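Local structure of flavodoxin (Methanosarcina acetivorans C2A, 5WID) at residues Ile4-Ser9 and Asp43-Ala48; Ser77-Lys82 and Arg105-Thr110; Lys28-Gln33 and Asp136-Val141; Ala48-Val53 and Gly81-Ala86; Ile21-Glu26 and Glu129-Gly134. The protein binds flavin mononucleotide and probably serves as a small carrier of electrons between redox partners. One frame throughout, in Å; residues are numbered along the deposited sequence.

Contact 1 of 5, residues Ile4-Ser9 and Asp43-Ala48; sequences IVVYLS and DELKEA. With FMN (flavin mononucleotide), chain D; ACT (acetate ion), chain F.
Ile4 stands on strand 2-8 with its two branches turned to different partners on helix 42-47. CG1 is anti to the backbone N (chi1 -177°), and with chi2 turned to 146° CD1 reaches the base of Glu44, 4.0 Å from its CB. CG2 takes the crowded place between N and carbonyl carbon and meets the methyl of Ala48 tip to tip, with 3.6 Å between Ile4 CG2 and Ala48 CB. That same CG2 also touches Leu45 CD2 at 4.1 Å. Leu45 leaves its helix at a slant to the strand, but its far end swings in, so that CD2 rests between Ile4 and Val6, the latter through Val6 CG2. The isoleucine crosses both Glu44 and Leu45 at about a right angle, and the small patch is wholly apolar. The carboxylate of Glu44 is engaged away from it, by Lys41 N and Gln33 NE2.

Farther along, Tyr7 OH donates to OXT of an acetate ion, probably from the crystallisation liquor, 2.5 Å off near the ring plane. The strand end then reaches FMN: Ser9 OG, anti to its backbone N, donates to phosphate oxygen O1P over 2.8 Å and is in turn bonded by Gly12 N, in the phosphate-binding loop familiar from flavodoxins.

The strand segment and short helix run at 136°. Ile4 and Val6 face this helix, and Val6 also touches Phe69 of helix 64-76, whereas Val5 and Tyr7 look to the other side of the sheet, onto helix 13-27; strands 31-36 and 50-58 flank strand 2-8.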
# COMPACT_ATOMS: atom_id res chain seq x y z
N ILE A 4 -0.99 6.21 5.56
CA ILE A 4 -0.04 6.54 4.50
C ILE A 4 -0.12 5.45 3.44
O ILE A 4 -0.21 4.26 3.76
CB ILE A 4 1.38 6.72 5.06
CG1 ILE A 4 2.36 7.14 3.97
CG2 ILE A 4 1.89 5.47 5.75
CD1 ILE A 4 3.44 8.07 4.52
N VAL A 5 -0.17 5.87 2.17
CA VAL A 5 -0.22 4.96 1.03
C VAL A 5 1.07 5.17 0.25
O VAL A 5 1.26 6.23 -0.36
CB VAL A 5 -1.45 5.19 0.14
CG1 VAL A 5 -1.49 4.15 -0.99
CG2 VAL A 5 -2.76 5.20 0.96
N VAL A 6 1.97 4.19 0.30
CA VAL A 6 3.32 4.30 -0.26
C VAL A 6 3.40 3.39 -1.47
O VAL A 6 2.95 2.24 -1.40
CB VAL A 6 4.38 3.87 0.78
CG1 VAL A 6 5.80 4.02 0.18
CG2 VAL A 6 4.22 4.65 2.07
N TYR A 7 4.01 3.86 -2.56
CA TYR A 7 4.00 3.05 -3.78
C TYR A 7 5.29 3.21 -4.58
O TYR A 7 6.02 4.21 -4.47
CB TYR A 7 2.79 3.41 -4.68
CG TYR A 7 2.83 4.84 -5.14
CD1 TYR A 7 2.30 5.86 -4.35
CD2 TYR A 7 3.45 5.18 -6.34
CE1 TYR A 7 2.38 7.18 -4.76
CE2 TYR A 7 3.53 6.51 -6.75
CZ TYR A 7 2.99 7.50 -5.96
OH TYR A 7 3.06 8.82 -6.36
N LEU A 8 5.56 2.19 -5.39
CA LEU A 8 6.52 2.24 -6.48
C LEU A 8 5.76 2.01 -7.77
O LEU A 8 4.96 1.07 -7.86
CB LEU A 8 7.61 1.17 -6.33
CG LEU A 8 8.75 1.22 -7.37
CD1 LEU A 8 10.07 0.73 -6.76
CD2 LEU A 8 8.39 0.39 -8.61
N SER A 9 6.03 2.83 -8.79
CA SER A 9 5.34 2.67 -10.06
C SER A 9 6.29 3.06 -11.19
O SER A 9 6.95 4.09 -11.10
CB SER A 9 4.08 3.55 -10.10
OG SER A 9 3.31 3.30 -11.27
N ASP A 43 9.83 9.21 9.72
CA ASP A 43 8.87 9.72 10.70
C ASP A 43 7.43 9.64 10.20
O ASP A 43 6.51 9.49 11.01
CB ASP A 43 9.19 11.17 11.06
CG ASP A 43 10.36 11.29 12.01
OD1 ASP A 43 10.96 12.39 12.07
OD2 ASP A 43 10.69 10.30 12.70
N GLU A 44 7.22 9.78 8.89
CA GLU A 44 5.86 9.68 8.36
C GLU A 44 5.30 8.27 8.52
O GLU A 44 4.11 8.10 8.78
CB GLU A 44 5.83 10.13 6.90
CG GLU A 44 6.11 11.62 6.77
CD GLU A 44 6.26 12.09 5.33
OE1 GLU A 44 6.86 11.36 4.50
OE2 GLU A 44 5.79 13.21 5.03
N LEU A 45 6.15 7.25 8.36
CA LEU A 45 5.72 5.88 8.62
C LEU A 45 5.44 5.66 10.10
O LEU A 45 4.42 5.05 10.46
CB LEU A 45 6.80 4.90 8.14
CG LEU A 45 7.06 4.82 6.63
CD1 LEU A 45 8.20 3.86 6.33
CD2 LEU A 45 5.80 4.42 5.90
N LYS A 46 6.32 6.16 10.97
CA LYS A 46 6.13 6.01 12.41
C LYS A 46 4.84 6.68 12.87
O LYS A 46 4.16 6.17 13.77
CB LYS A 46 7.32 6.62 13.17
CG LYS A 46 8.64 5.89 12.98
CD LYS A 46 9.78 6.69 13.60
CE LYS A 46 11.03 5.85 13.78
NZ LYS A 46 12.09 6.60 14.55
N GLU A 47 4.49 7.81 12.26
CA GLU A 47 3.30 8.55 12.68
C GLU A 47 2.00 7.83 12.31
O GLU A 47 0.99 7.99 12.99
CB GLU A 47 3.33 9.95 12.06
CG GLU A 47 2.06 10.77 12.26
CD GLU A 47 1.97 11.97 11.33
OE1 GLU A 47 1.19 12.89 11.65
OE2 GLU A 47 2.66 12.00 10.29
N ALA A 48 2.02 7.04 11.24
CA ALA A 48 0.78 6.50 10.67
C ALA A 48 0.23 5.32 11.47
O ALA A 48 0.98 4.48 11.96
CB ALA A 48 1.03 6.07 9.23
N1 FMN D . 4.07 -8.47 -14.72
C2 FMN D . 3.95 -9.65 -14.03
O2 FMN D . 2.85 -9.99 -13.59
N3 FMN D . 5.06 -10.46 -13.83
C4 FMN D . 6.30 -10.09 -14.30
O4 FMN D . 7.26 -10.84 -14.08
C4A FMN D . 6.41 -8.89 -15.01
N5 FMN D . 7.63 -8.50 -15.52
C5A FMN D . 7.74 -7.31 -16.23
C6 FMN D . 8.98 -6.94 -16.74
C7 FMN D . 9.10 -5.76 -17.45
C7M FMN D . 10.46 -5.37 -17.99
C8 FMN D . 7.99 -4.95 -17.67
C8M FMN D . 8.11 -3.67 -18.44
C9 FMN D . 6.74 -5.32 -17.16
C9A FMN D . 6.62 -6.51 -16.44
N10 FMN D . 5.39 -6.90 -15.93
C10 FMN D . 5.29 -8.09 -15.22
C1' FMN D . 4.17 -6.07 -16.15
C2' FMN D . 4.01 -4.90 -15.18
O2' FMN D . 3.89 -5.32 -13.83
C3' FMN D . 2.74 -4.17 -15.59
O3' FMN D . 2.97 -3.54 -16.85
C4' FMN D . 2.25 -3.14 -14.57
O4' FMN D . 1.00 -2.66 -15.03
C5' FMN D . 3.21 -1.97 -14.36
O5' FMN D . 2.67 -1.16 -13.33
P FMN D . 3.39 0.21 -12.91
O1P FMN D . 2.81 0.61 -11.58
O2P FMN D . 4.88 -0.05 -12.78
O3P FMN D . 3.10 1.24 -13.97
C ACT F . 5.64 10.31 -7.89
O ACT F . 6.82 10.28 -8.34
OXT ACT F . 4.91 9.29 -8.05
CH3 ACT F . 5.13 11.52 -7.19

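Contact 2 of 5, residues Ser77-Lys82 and Arg105-Thr110; sequences SNPQGK and REMGMT
Two flat peptide groups are approached in different ways here: Gly81 N stands above the carbonyl plane of Gly108, 45° out of it, whereas Thr110 N approaches the carbonyl of Lys82 nearly along its C=O axis. The two bonds dock a type II beta turn, Pro79 to Lys82, on the Schellman motif that closes helix 96-106 at Gly108. The puckered ring of Pro79 meets methionines at two of its carbons: CG touches Met107 SD at 3.7 Å, the two side chains crossing at about a right angle, and CB touches Met109 CG at 3.8 Å.

Both segments lead into neighbouring parallel strands of the flavodoxin sheet, 83-90 and 110-119. The bond from Gly81 N to Gly108 O is short, 2.8 Å, and almost straight at 172°; that from Thr110 N to Lys82 O spans 3.0 Å and begins the pairing of the strands. Gly108 has positive phi, and a CB there would come within 3.3 Å of Gln80 CG as well as jamming against its own chain. Met109, bent at its last torsion (chi3 76°), curls its methyl CE to 4.2 Å from Lys82 CB.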
# COMPACT_ATOMS: atom_id res chain seq x y z
N SER A 77 10.72 1.56 11.03
CA SER A 77 9.62 2.39 11.54
C SER A 77 8.85 1.72 12.66
O SER A 77 7.88 2.32 13.16
CB SER A 77 8.68 2.76 10.39
OG SER A 77 7.83 1.67 10.02
N ASN A 78 9.24 0.52 13.08
CA ASN A 78 8.59 -0.20 14.18
C ASN A 78 7.10 -0.35 13.90
O ASN A 78 6.27 0.20 14.63
CB ASN A 78 8.81 0.51 15.52
CG ASN A 78 10.23 0.35 16.05
OD1 ASN A 78 11.03 -0.39 15.49
ND2 ASN A 78 10.53 1.05 17.14
N PRO A 79 6.71 -1.10 12.86
CA PRO A 79 5.30 -1.21 12.50
C PRO A 79 4.54 -2.34 13.18
O PRO A 79 3.41 -2.62 12.77
CB PRO A 79 5.38 -1.46 10.99
CG PRO A 79 6.61 -2.33 10.87
CD PRO A 79 7.57 -1.88 11.95
N GLN A 80 5.11 -2.99 14.20
CA GLN A 80 4.43 -4.09 14.86
C GLN A 80 3.06 -3.64 15.37
O GLN A 80 2.93 -2.59 16.00
CB GLN A 80 5.28 -4.60 16.03
CG GLN A 80 6.70 -4.95 15.62
CD GLN A 80 7.72 -3.89 16.02
OE1 GLN A 80 7.55 -2.69 15.75
NE2 GLN A 80 8.81 -4.33 16.65
N GLY A 81 2.03 -4.45 15.07
CA GLY A 81 0.68 -4.17 15.52
C GLY A 81 -0.10 -3.19 14.66
O GLY A 81 -1.29 -2.97 14.93
N LYS A 82 0.53 -2.58 13.66
CA LYS A 82 -0.16 -1.60 12.84
C LYS A 82 -0.97 -2.28 11.73
O LYS A 82 -0.71 -3.42 11.35
CB LYS A 82 0.82 -0.62 12.20
CG LYS A 82 1.49 0.31 13.19
CD LYS A 82 2.24 1.41 12.45
CE LYS A 82 2.86 2.39 13.42
NZ LYS A 82 3.49 3.54 12.69
N ARG A 105 3.40 -9.15 7.22
CA ARG A 105 3.03 -10.07 8.29
C ARG A 105 4.26 -10.51 9.09
O ARG A 105 4.20 -10.59 10.32
CB ARG A 105 2.29 -11.29 7.71
CG ARG A 105 0.91 -10.95 7.18
CD ARG A 105 0.10 -12.19 6.82
NE ARG A 105 -1.10 -11.83 6.07
CZ ARG A 105 -1.21 -11.95 4.74
NH1 ARG A 105 -0.20 -12.45 4.04
NH2 ARG A 105 -2.33 -11.60 4.13
N GLU A 106 5.37 -10.76 8.40
CA GLU A 106 6.60 -11.15 9.08
C GLU A 106 7.09 -10.07 10.02
O GLU A 106 7.76 -10.36 11.02
CB GLU A 106 7.69 -11.48 8.05
CG GLU A 106 7.66 -12.90 7.54
CD GLU A 106 8.49 -13.08 6.27
OE1 GLU A 106 8.57 -14.22 5.77
OE2 GLU A 106 9.06 -12.08 5.79
N MET A 107 6.79 -8.81 9.70
CA MET A 107 7.13 -7.62 10.47
C MET A 107 6.21 -7.38 11.66
O MET A 107 6.42 -6.40 12.39
CB MET A 107 7.03 -6.40 9.57
CG MET A 107 8.30 -5.71 9.29
SD MET A 107 7.85 -4.46 8.09
CE MET A 107 8.56 -5.19 6.63
N GLY A 108 5.17 -8.18 11.84
CA GLY A 108 4.23 -7.96 12.92
C GLY A 108 3.03 -7.09 12.58
O GLY A 108 2.27 -6.74 13.48
N MET A 109 2.85 -6.73 11.31
CA MET A 109 1.66 -5.98 10.93
C MET A 109 0.47 -6.91 10.75
O MET A 109 0.63 -8.10 10.43
CB MET A 109 1.90 -5.19 9.64
CG MET A 109 3.06 -4.22 9.71
SD MET A 109 3.25 -3.24 8.21
CE MET A 109 1.90 -2.06 8.41
N THR A 110 -0.73 -6.37 10.96
CA THR A 110 -1.97 -7.07 10.64
C THR A 110 -2.43 -6.57 9.28
O THR A 110 -2.90 -5.43 9.16
CB THR A 110 -3.04 -6.84 11.70
OG1 THR A 110 -2.56 -7.29 12.96
CG2 THR A 110 -4.31 -7.62 11.33

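Contact 3 of 5, residues Lys28-Gln33 and Asp136-Val141; sequences KNVDVQ and DIAEKV
This is a small, mostly apolar packing of a connecting loop against a helix: residues 28-30, between helix 13-27 and strand 31-36, lie against the C-terminal helix 124-143. Ala138 is the centre of it. Its methyl CB receives Lys28 CB at 3.5 Å and Val30 CG2 at 3.8 Å. Val30 has CG1 anti to the backbone N (chi1 168°), so its other methyl faces the alanine while CG1 turns on to Val141 CG1, 4.3 Å away.

Lys28 is bent at chi2 and chi3, which folds its chain obliquely across Glu139. Here it is carbon that makes the closest approach, Lys28 CE lying 3.1 Å from Glu139 OE2. The charged ends stay short of a salt bridge, with NZ of Lys28 4.2 Å from the same oxygen, although their attraction probably still favours this bend. An alanine at this position would keep the CB on Ala138 but remove the chain beyond it, which would probably leave Glu139 less covered and with less compensating charge nearby.

Around the contact, Val30 also leans on Ile25 of helix 13-27, Val141 reaches Ile83 of strand 83-90, and Asp31 starts the backbone pairing with strand 2-8.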
# COMPACT_ATOMS: atom_id res chain seq x y z
N LYS A 28 -13.64 8.98 4.18
CA LYS A 28 -14.11 8.65 5.52
C LYS A 28 -13.49 9.54 6.58
O LYS A 28 -13.51 9.20 7.77
CB LYS A 28 -13.83 7.17 5.82
CG LYS A 28 -14.47 6.20 4.84
CD LYS A 28 -15.90 6.59 4.52
CE LYS A 28 -16.87 5.94 5.46
NZ LYS A 28 -18.27 6.05 4.97
N ASN A 29 -12.92 10.67 6.17
CA ASN A 29 -12.37 11.68 7.09
C ASN A 29 -11.24 11.13 7.95
O ASN A 29 -11.11 11.47 9.13
CB ASN A 29 -13.47 12.29 7.95
CG ASN A 29 -14.20 13.40 7.23
OD1 ASN A 29 -15.26 13.18 6.65
ND2 ASN A 29 -13.61 14.59 7.23
N VAL A 30 -10.39 10.30 7.37
CA VAL A 30 -9.12 9.91 7.96
C VAL A 30 -8.03 10.62 7.17
O VAL A 30 -8.07 10.64 5.94
CB VAL A 30 -8.94 8.38 7.94
CG1 VAL A 30 -7.51 8.00 8.29
CG2 VAL A 30 -9.93 7.73 8.91
N ASP A 31 -7.09 11.25 7.89
CA ASP A 31 -5.98 11.93 7.23
C ASP A 31 -5.14 10.92 6.47
O ASP A 31 -4.91 9.80 6.94
CB ASP A 31 -5.12 12.66 8.26
CG ASP A 31 -5.83 13.84 8.88
OD1 ASP A 31 -6.69 14.44 8.21
OD2 ASP A 31 -5.52 14.17 10.04
N VAL A 32 -4.67 11.31 5.29
CA VAL A 32 -3.90 10.38 4.46
C VAL A 32 -2.90 11.16 3.63
O VAL A 32 -3.14 12.31 3.24
CB VAL A 32 -4.82 9.52 3.57
CG1 VAL A 32 -5.60 10.39 2.61
CG2 VAL A 32 -4.03 8.46 2.81
N GLN A 33 -1.76 10.55 3.37
CA GLN A 33 -0.88 11.05 2.32
C GLN A 33 -0.53 9.89 1.40
O GLN A 33 -0.29 8.77 1.86
CB GLN A 33 0.36 11.76 2.90
CG GLN A 33 1.64 10.99 3.05
CD GLN A 33 2.65 11.79 3.88
OE1 GLN A 33 2.73 11.64 5.10
NE2 GLN A 33 3.42 12.65 3.21
N ASP A 136 -12.15 0.79 3.45
CA ASP A 136 -11.96 -0.25 4.45
C ASP A 136 -10.81 0.08 5.39
O ASP A 136 -10.90 -0.16 6.60
CB ASP A 136 -11.72 -1.62 3.80
CG ASP A 136 -12.94 -2.17 3.06
OD1 ASP A 136 -14.07 -1.67 3.27
OD2 ASP A 136 -12.75 -3.13 2.27
N ILE A 137 -9.70 0.60 4.85
CA ILE A 137 -8.57 1.00 5.69
C ILE A 137 -9.01 2.07 6.69
O ILE A 137 -8.70 2.00 7.88
CB ILE A 137 -7.39 1.48 4.83
CG1 ILE A 137 -6.78 0.33 4.04
CG2 ILE A 137 -6.32 2.12 5.73
CD1 ILE A 137 -5.78 0.82 2.96
N ALA A 138 -9.72 3.08 6.20
CA ALA A 138 -10.17 4.15 7.09
C ALA A 138 -11.08 3.60 8.19
O ALA A 138 -10.96 4.00 9.36
CB ALA A 138 -10.90 5.23 6.28
N GLU A 139 -11.98 2.69 7.85
CA GLU A 139 -12.89 2.14 8.86
C GLU A 139 -12.13 1.33 9.90
O GLU A 139 -12.46 1.36 11.09
CB GLU A 139 -13.97 1.30 8.19
CG GLU A 139 -15.01 2.14 7.45
CD GLU A 139 -15.68 3.16 8.36
OE1 GLU A 139 -15.96 2.83 9.53
OE2 GLU A 139 -15.91 4.30 7.91
N LYS A 140 -11.11 0.59 9.46
CA LYS A 140 -10.27 -0.15 10.39
C LYS A 140 -9.52 0.78 11.32
O LYS A 140 -9.44 0.53 12.53
CB LYS A 140 -9.29 -1.03 9.60
CG LYS A 140 -8.54 -2.06 10.43
CD LYS A 140 -9.46 -3.17 10.91
CE LYS A 140 -9.75 -4.16 9.80
NZ LYS A 140 -10.53 -5.33 10.29
N VAL A 141 -8.97 1.87 10.78
CA VAL A 141 -8.27 2.87 11.60
C VAL A 141 -9.21 3.43 12.65
O VAL A 141 -8.87 3.51 13.84
CB VAL A 141 -7.69 3.98 10.71
CG1 VAL A 141 -7.28 5.19 11.55
CG2 VAL A 141 -6.51 3.46 9.92

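Contact 4 of 5, residues Ala48-Val53 and Gly81-Ala86; sequences AEAIAV and GKIGAA
Between Ala50 and Ala86 the two strand segments are tightly laced, running in the same direction only 14° apart. Ile51 is held through both its N-H and its carbonyl: its N donates to Ile83 O at 2.9 Å, nearly along the C=O axis, and its O accepts from Ala85 N at 3.2 Å, the donor standing above the carbonyl plane. Ala85 O then takes Val53 N at 2.8 Å, in plane. CA-H...O contacts fill in the ladder, as from Ala52 CA to Ala85 O. On one face Ala50 CB meets Ile83 CB at 3.8 Å and Ala52 CB lies 3.9 Å from Ala85 CB.

These are adjacent parallel strands of the flavodoxin-like three-layer fold, joined by a beta-alpha-beta connection through helix 64-76. The face of Ala50, Ala52, Ile83 and Ala85 is packed by helix 124-143; Val53 and Ala86, on the other, meet helix 96-106.

Toward the partly exposed end the lacing slackens, and Ile83 N makes only a weak bond to Glu49 O, 3.4 Å away. Lys82 bridges this end instead: extended beyond CG, it sends NZ to Ala48 O at 2.8 Å, in the carbonyl plane, and also to Lys46 O, where its charge would suit the carbonyl-rich end of helix 42-47. An alanine here would remove the amino group and probably loosen the join between helix end and strand. Glu49 OE1 accepts from Lys2 N, outside this pair of strands.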
# COMPACT_ATOMS: atom_id res chain seq x y z
N ALA A 48 2.02 7.04 11.24
CA ALA A 48 0.78 6.50 10.67
C ALA A 48 0.23 5.32 11.47
O ALA A 48 0.98 4.48 11.96
CB ALA A 48 1.03 6.07 9.23
N GLU A 49 -1.11 5.27 11.59
CA GLU A 49 -1.79 4.11 12.16
C GLU A 49 -1.94 2.97 11.15
O GLU A 49 -2.06 1.81 11.55
CB GLU A 49 -3.17 4.49 12.69
CG GLU A 49 -3.19 4.97 14.15
CD GLU A 49 -2.75 6.40 14.27
OE1 GLU A 49 -2.85 7.15 13.27
OE2 GLU A 49 -2.31 6.80 15.37
N ALA A 50 -1.96 3.29 9.86
CA ALA A 50 -2.12 2.29 8.80
C ALA A 50 -1.15 2.63 7.68
O ALA A 50 -0.98 3.81 7.33
CB ALA A 50 -3.55 2.25 8.25
N ILE A 51 -0.51 1.61 7.13
CA ILE A 51 0.47 1.77 6.06
C ILE A 51 0.10 0.81 4.95
O ILE A 51 0.15 -0.42 5.15
CB ILE A 51 1.91 1.51 6.54
CG1 ILE A 51 2.28 2.48 7.67
CG2 ILE A 51 2.89 1.63 5.36
CD1 ILE A 51 3.55 2.08 8.44
N ALA A 52 -0.27 1.35 3.79
CA ALA A 52 -0.53 0.55 2.59
C ALA A 52 0.68 0.68 1.68
O ALA A 52 1.22 1.78 1.51
CB ALA A 52 -1.80 1.02 1.87
N VAL A 53 1.15 -0.45 1.13
CA VAL A 53 2.35 -0.45 0.30
C VAL A 53 2.04 -1.13 -1.03
O VAL A 53 1.47 -2.23 -1.04
CB VAL A 53 3.52 -1.17 1.01
CG1 VAL A 53 4.74 -1.24 0.09
CG2 VAL A 53 3.89 -0.44 2.32
N GLY A 81 2.03 -4.45 15.07
CA GLY A 81 0.68 -4.17 15.52
C GLY A 81 -0.10 -3.19 14.66
O GLY A 81 -1.29 -2.97 14.93
N LYS A 82 0.53 -2.58 13.66
CA LYS A 82 -0.16 -1.60 12.84
C LYS A 82 -0.97 -2.28 11.73
O LYS A 82 -0.71 -3.42 11.35
CB LYS A 82 0.82 -0.62 12.20
CG LYS A 82 1.49 0.31 13.19
CD LYS A 82 2.24 1.41 12.45
CE LYS A 82 2.86 2.39 13.42
NZ LYS A 82 3.49 3.54 12.69
N ILE A 83 -1.95 -1.53 11.23
CA ILE A 83 -2.75 -1.98 10.10
C ILE A 83 -1.90 -1.88 8.84
O ILE A 83 -1.32 -0.83 8.55
CB ILE A 83 -4.01 -1.12 9.96
CG1 ILE A 83 -4.89 -1.24 11.22
CG2 ILE A 83 -4.76 -1.47 8.68
CD1 ILE A 83 -5.75 -0.00 11.46
N GLY A 84 -1.82 -2.97 8.09
CA GLY A 84 -1.15 -2.93 6.80
C GLY A 84 -2.09 -3.27 5.65
O GLY A 84 -3.13 -3.89 5.86
N ALA A 85 -1.72 -2.86 4.44
CA ALA A 85 -2.44 -3.25 3.23
C ALA A 85 -1.44 -3.34 2.09
O ALA A 85 -0.44 -2.62 2.07
CB ALA A 85 -3.57 -2.26 2.89
N ALA A 86 -1.71 -4.22 1.13
CA ALA A 86 -0.77 -4.49 0.05
C ALA A 86 -1.50 -4.43 -1.28
O ALA A 86 -2.62 -4.93 -1.39
CB ALA A 86 -0.11 -5.88 0.25

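Contact 5 of 5, residues Ile21-Glu26 and Glu129-Gly134; sequences IGNGIE and ECKRLG
Lys131 is fully extended, with CG anti to its backbone N (chi1 -173°) and every later torsion anti as well. The first torsion lays CG against the bare backbone of Gly24, 3.6 Å from CA, and the extended remainder carries the chain past Asn23 on the outer, more open side. In Asn23, CG anti to its N (chi1 178°) carries the amide toward the lysine, and its rotation about CB-CG presents OD1; a water bridges them, donating to Asn23 OD1 and accepting from Lys131 NZ at 2.5 Å.

The first and last helices of the flavodoxin fold meet here, side by side over one face of the sheet, crossing at -45° with segment axes only 6.3 Å apart. Two glycines allow it: Gly134 CA makes a CA-H...O contact with Ile21 O at 3.3 Å, and Gly24 CA another with Lys131 O at 3.4 Å. A CB on Gly134 would clash with Ile21 O, and one on Gly24 with Lys131 O.

On the sheet side, Ile21 has CG1 anti to the carbonyl carbon, which sets CG1 3.4 Å from Cys130 O. Its CD1 then runs alongside Leu133 CD2, both chains pointing the same way, 3.9 Å between the methyls. Ile25, with the same first torsion, brings CG1 to 3.2 Å from Gly134 O.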
# COMPACT_ATOMS: atom_id res chain seq x y z
N ILE A 21 -6.88 4.57 -3.66
CA ILE A 21 -6.94 4.12 -2.26
C ILE A 21 -6.98 5.33 -1.33
O ILE A 21 -7.79 5.39 -0.40
CB ILE A 21 -5.75 3.20 -1.93
CG1 ILE A 21 -5.85 1.88 -2.69
CG2 ILE A 21 -5.69 2.93 -0.43
CD1 ILE A 21 -4.52 1.08 -2.65
N GLY A 22 -6.09 6.30 -1.58
CA GLY A 22 -6.09 7.50 -0.76
C GLY A 22 -7.40 8.26 -0.81
O GLY A 22 -7.88 8.77 0.21
N ASN A 23 -8.01 8.34 -2.00
CA ASN A 23 -9.31 8.98 -2.13
C ASN A 23 -10.34 8.29 -1.25
O ASN A 23 -11.18 8.96 -0.63
CB ASN A 23 -9.73 8.97 -3.60
CG ASN A 23 -11.11 9.57 -3.84
OD1 ASN A 23 -12.11 8.86 -3.88
ND2 ASN A 23 -11.15 10.88 -4.02
N GLY A 24 -10.31 6.96 -1.20
CA GLY A 24 -11.24 6.24 -0.34
C GLY A 24 -10.99 6.53 1.13
O GLY A 24 -11.94 6.68 1.90
N ILE A 25 -9.72 6.60 1.54
CA ILE A 25 -9.42 6.93 2.93
C ILE A 25 -9.91 8.33 3.26
O ILE A 25 -10.55 8.56 4.29
CB ILE A 25 -7.91 6.78 3.21
CG1 ILE A 25 -7.46 5.33 3.05
CG2 ILE A 25 -7.55 7.27 4.63
CD1 ILE A 25 -5.95 5.17 2.99
N GLU A 26 -9.63 9.30 2.37
CA GLU A 26 -10.11 10.67 2.56
C GLU A 26 -11.63 10.71 2.73
O GLU A 26 -12.15 11.50 3.52
CB GLU A 26 -9.74 11.55 1.36
CG GLU A 26 -8.31 12.02 1.30
CD GLU A 26 -7.96 12.65 -0.04
OE1 GLU A 26 -8.84 12.74 -0.93
OE2 GLU A 26 -6.79 13.05 -0.22
N GLU A 129 -12.56 -0.39 -7.04
CA GLU A 129 -12.04 -1.40 -6.12
C GLU A 129 -10.99 -0.80 -5.20
O GLU A 129 -10.96 -1.09 -4.00
CB GLU A 129 -11.40 -2.58 -6.87
CG GLU A 129 -12.27 -3.22 -7.90
CD GLU A 129 -13.21 -4.24 -7.31
OE1 GLU A 129 -13.16 -4.47 -6.08
OE2 GLU A 129 -14.00 -4.80 -8.09
N CYS A 130 -10.09 0.02 -5.77
CA CYS A 130 -9.05 0.67 -4.98
C CYS A 130 -9.66 1.60 -3.94
O CYS A 130 -9.26 1.60 -2.78
CB CYS A 130 -8.12 1.45 -5.92
SG CYS A 130 -7.18 0.36 -7.03
N LYS A 131 -10.64 2.42 -4.36
CA LYS A 131 -11.33 3.29 -3.41
C LYS A 131 -11.95 2.51 -2.26
O LYS A 131 -11.89 2.94 -1.10
CB LYS A 131 -12.40 4.11 -4.14
CG LYS A 131 -13.04 5.17 -3.25
CD LYS A 131 -14.03 6.04 -4.01
CE LYS A 131 -14.70 7.04 -3.07
NZ LYS A 131 -15.67 7.89 -3.81
N ARG A 132 -12.55 1.35 -2.56
CA ARG A 132 -13.14 0.51 -1.52
C ARG A 132 -12.09 0.01 -0.54
O ARG A 132 -12.32 -0.02 0.67
CB ARG A 132 -13.89 -0.66 -2.19
CG ARG A 132 -14.46 -1.77 -1.28
CD ARG A 132 -14.92 -1.31 0.09
NE ARG A 132 -16.12 -0.52 0.03
CZ ARG A 132 -16.77 -0.09 1.10
NH1 ARG A 132 -16.31 -0.32 2.32
NH2 ARG A 132 -17.87 0.61 0.95
N LEU A 133 -10.91 -0.39 -1.03
CA LEU A 133 -9.84 -0.76 -0.11
C LEU A 133 -9.50 0.40 0.82
O LEU A 133 -9.30 0.21 2.02
CB LEU A 133 -8.60 -1.25 -0.88
CG LEU A 133 -7.37 -1.54 0.00
CD1 LEU A 133 -7.65 -2.63 1.04
CD2 LEU A 133 -6.18 -1.93 -0.88
N GLY A 134 -9.47 1.63 0.28
CA GLY A 134 -9.18 2.79 1.11
C GLY A 134 -10.27 3.06 2.14
O GLY A 134 -9.97 3.36 3.30
O HOH W 1 -14.33 9.39 -5.31

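In the fold
Contact 4 is pairing within the sheet and contact 1 packs a helix against the neighbouring strand; their centres are 8 Å apart, they share Ala48, and Val6 N bonds Ala52 O at 2.8 Å. Contact 2 continues from contact 4 through Gly81 and Lys82, again 8 Å between centres, on the face that carries helices 64-76 and 96-106. Contacts 3 and 5 occupy the other face, both using helix 124-143, and contact 5 is 21 Å from contact 2, centre to centre. FMN binds at one end of the strands, where Ser9 of contact 1 touches it; the side chains of Cys130 (contact 5) and Val53 (contact 4) stay about 11 and 12 Å away.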